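Local structure of putative 2,3,4,5-tetrahydropyridine-2-carboxylate N- succinyltransferase (Campylobacter jejuni, 2RIJ) at residues K14-K19 with A66-G71. The protein probably catalyses the transfer of a succinyl group from succinyl-CoA to tetrahydrodipicolinate, the first step of the succinylase route to lysine. Sequence-based numbering, arbitrary orientation.
Sequences KQIEQK and AFMQRG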
loop_
_atom_site.group_PDB
_atom_site.type_symbol
_atom_site.label_atom_id
_atom_site.label_comp_id
_atom_site.label_asym_id
_atom_site.label_seq_id
_atom_site.Cartn_x
_atom_site.Cartn_y
_atom_site.Cartn_z
ATOM N N LYS A 14 -16.504 14.215 73.003
ATOM C CA LYS A 14 -16.548 15.680 72.901
ATOM C C LYS A 14 -15.357 16.313 73.613
ATOM O O LYS A 14 -14.699 17.196 73.068
ATOM C CB LYS A 14 -17.866 16.239 73.484
ATOM C CG LYS A 14 -18.069 17.744 73.277
ATOM N N GLN A 15 -15.039 15.840 74.811
ATOM C CA GLN A 15 -13.856 16.363 75.509
ATOM C C GLN A 15 -12.538 16.121 74.762
ATOM O O GLN A 15 -11.668 16.994 74.717
ATOM C CB GLN A 15 -13.757 15.794 76.928
ATOM C CG GLN A 15 -14.810 16.346 77.825
ATOM C CD GLN A 15 -14.764 15.774 79.227
ATOM O OE1 GLN A 15 -13.982 14.855 79.535
ATOM N NE2 GLN A 15 -15.631 16.304 80.089
ATOM N N ILE A 16 -12.377 14.932 74.208
ATOM C CA ILE A 16 -11.172 14.595 73.466
ATOM C C ILE A 16 -11.028 15.504 72.243
ATOM O O ILE A 16 -9.954 16.087 71.989
ATOM C CB ILE A 16 -11.201 13.109 73.019
ATOM C CG1 ILE A 16 -11.139 12.182 74.242
ATOM C CG2 ILE A 16 -10.043 12.795 72.018
ATOM C CD1 ILE A 16 -11.591 10.731 73.939
ATOM N N GLU A 17 -12.132 15.654 71.509
ATOM C CA GLU A 17 -12.113 16.321 70.222
ATOM C C GLU A 17 -11.970 17.828 70.416
ATOM O O GLU A 17 -11.608 18.525 69.481
ATOM C CB GLU A 17 -13.351 15.961 69.370
ATOM C CG GLU A 17 -13.358 14.532 68.840
ATOM C CD GLU A 17 -14.589 14.175 67.977
ATOM O OE1 GLU A 17 -15.581 14.932 68.042
ATOM O OE2 GLU A 17 -14.547 13.142 67.237
ATOM N N GLN A 18 -12.229 18.320 71.625
ATOM C CA GLN A 18 -12.032 19.733 71.954
ATOM C C GLN A 18 -10.609 19.993 72.475
ATOM O O GLN A 18 -10.257 21.125 72.825
ATOM C CB GLN A 18 -13.108 20.221 72.951
ATOM C CG GLN A 18 -12.838 19.885 74.409
ATOM C CD GLN A 18 -13.990 20.210 75.371
ATOM O OE1 GLN A 18 -13.807 20.174 76.588
ATOM N NE2 GLN A 18 -15.167 20.523 74.833
ATOM N N LYS A 19 -9.774 18.966 72.522
ATOM C CA LYS A 19 -8.381 19.181 72.875
ATOM C C LYS A 19 -7.734 20.017 71.789
ATOM O O LYS A 19 -8.184 20.046 70.634
ATOM C CB LYS A 19 -7.614 17.866 73.039
ATOM C CG LYS A 19 -7.895 17.143 74.362
ATOM C CD LYS A 19 -7.150 15.792 74.431
ATOM C CE LYS A 19 -7.114 15.240 75.837
ATOM N NZ LYS A 19 -5.912 14.391 76.120
ATOM N N ALA A 66 -5.944 7.208 74.196
ATOM C CA ALA A 66 -5.187 6.216 74.929
ATOM C C ALA A 66 -3.697 6.595 74.965
ATOM O O ALA A 66 -3.037 6.436 75.971
ATOM C CB ALA A 66 -5.390 4.839 74.323
ATOM N N PHE A 67 -3.205 7.110 73.851
ATOM C CA PHE A 67 -1.832 7.511 73.698
ATOM C C PHE A 67 -1.588 8.816 74.430
ATOM O O PHE A 67 -0.625 8.923 75.184
ATOM C CB PHE A 67 -1.483 7.673 72.219
ATOM C CG PHE A 67 -1.465 6.378 71.450
ATOM C CD1 PHE A 67 -0.612 5.365 71.790
ATOM C CD2 PHE A 67 -2.288 6.205 70.362
ATOM C CE1 PHE A 67 -0.603 4.178 71.079
ATOM C CE2 PHE A 67 -2.272 4.997 69.616
ATOM C CZ PHE A 67 -1.436 4.001 70.004
HETATM N N MSE A 68 -2.477 9.783 74.235
HETATM C CA MSE A 68 -2.313 11.079 74.890
HETATM C C MSE A 68 -2.343 10.949 76.399
HETATM O O MSE A 68 -1.575 11.632 77.087
HETATM C CB MSE A 68 -3.360 12.056 74.419
HETATM C CG MSE A 68 -3.128 12.483 72.980
HETATM SE SE MSE A 68 -4.354 13.900 72.407
HETATM C CE MSE A 68 -6.014 12.878 72.015
ATOM N N GLN A 69 -3.209 10.054 76.881
ATOM C CA GLN A 69 -3.392 9.768 78.302
ATOM C C GLN A 69 -2.081 9.341 78.949
ATOM O O GLN A 69 -1.823 9.706 80.089
ATOM C CB GLN A 69 -4.528 8.733 78.572
ATOM C CG GLN A 69 -5.780 9.354 79.211
ATOM N N ARG A 70 -1.236 8.611 78.237
ATOM C CA ARG A 70 0.088 8.267 78.763
ATOM C C ARG A 70 1.233 9.149 78.284
ATOM O O ARG A 70 2.388 8.730 78.323
ATOM C CB ARG A 70 0.432 6.801 78.507
ATOM C CG ARG A 70 0.523 6.348 77.074
ATOM C CD ARG A 70 0.837 4.846 77.096
ATOM N NE ARG A 70 0.808 4.195 75.803
ATOM C CZ ARG A 70 1.793 4.237 74.917
ATOM N NH1 ARG A 70 2.929 4.864 75.191
ATOM N NH2 ARG A 70 1.665 3.596 73.769
ATOM N N GLY A 71 0.935 10.362 77.846
ATOM C CA GLY A 71 1.989 11.313 77.498
ATOM C C GLY A 71 2.542 11.291 76.075
ATOM O O GLY A 71 3.487 12.021 75.782
#
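Helix-to-helix packing in the N-terminal region of the subunit brings Met68, near the end of helix 57-69, against Ile16, in the last turn of helix 6-17, and Lys19, just after it. Met68 is a selenomethionine, with atom SE in place of sulfur. Its CB points toward the 14-19 segment. The chain runs extended to SE and then bends (chi3 -79°), which turns CE toward Ile16. There CE meets the CG2 methyl of Ile16 at 4.0 Å. Chi1 of -66° sets CG1 of Ile16 beside the backbone N and leaves CG2 anti to it, facing Met68 CE. The buried side chain of Ile16 also packs on Ala61, Ile62 and Glu65, one or two turns earlier in helix 57-69. Met68 CE continues the line of contacts that Ile16 makes along this helix.

The contact belongs to the N-terminal part of a hexapeptide-repeat succinyltransferase, well away from the predicted succinyl-CoA site. Lys19 follows helix 6-17 and adds its aliphatic chain to the contact. Its extended chain reaches toward Met68. Lys19 CD lies 3.9 Å from Met68 SE and 4.0 Å from Met68 CE. The ammonium group passes beside the root of the same side chain, with Lys19 NZ 3.9 Å from Met68 CB. The charge itself is paired with Glu65, through a salt bridge from NZ to OE1. Helix 57-69 therefore receives both the aliphatic part and the charged end of this lysine. Just beyond Met68 the helix ends in a Schellman motif. Gly71, with positive phi, is its C-prime residue, and Gly71 N bonds to Met68 O at 2.9 Å.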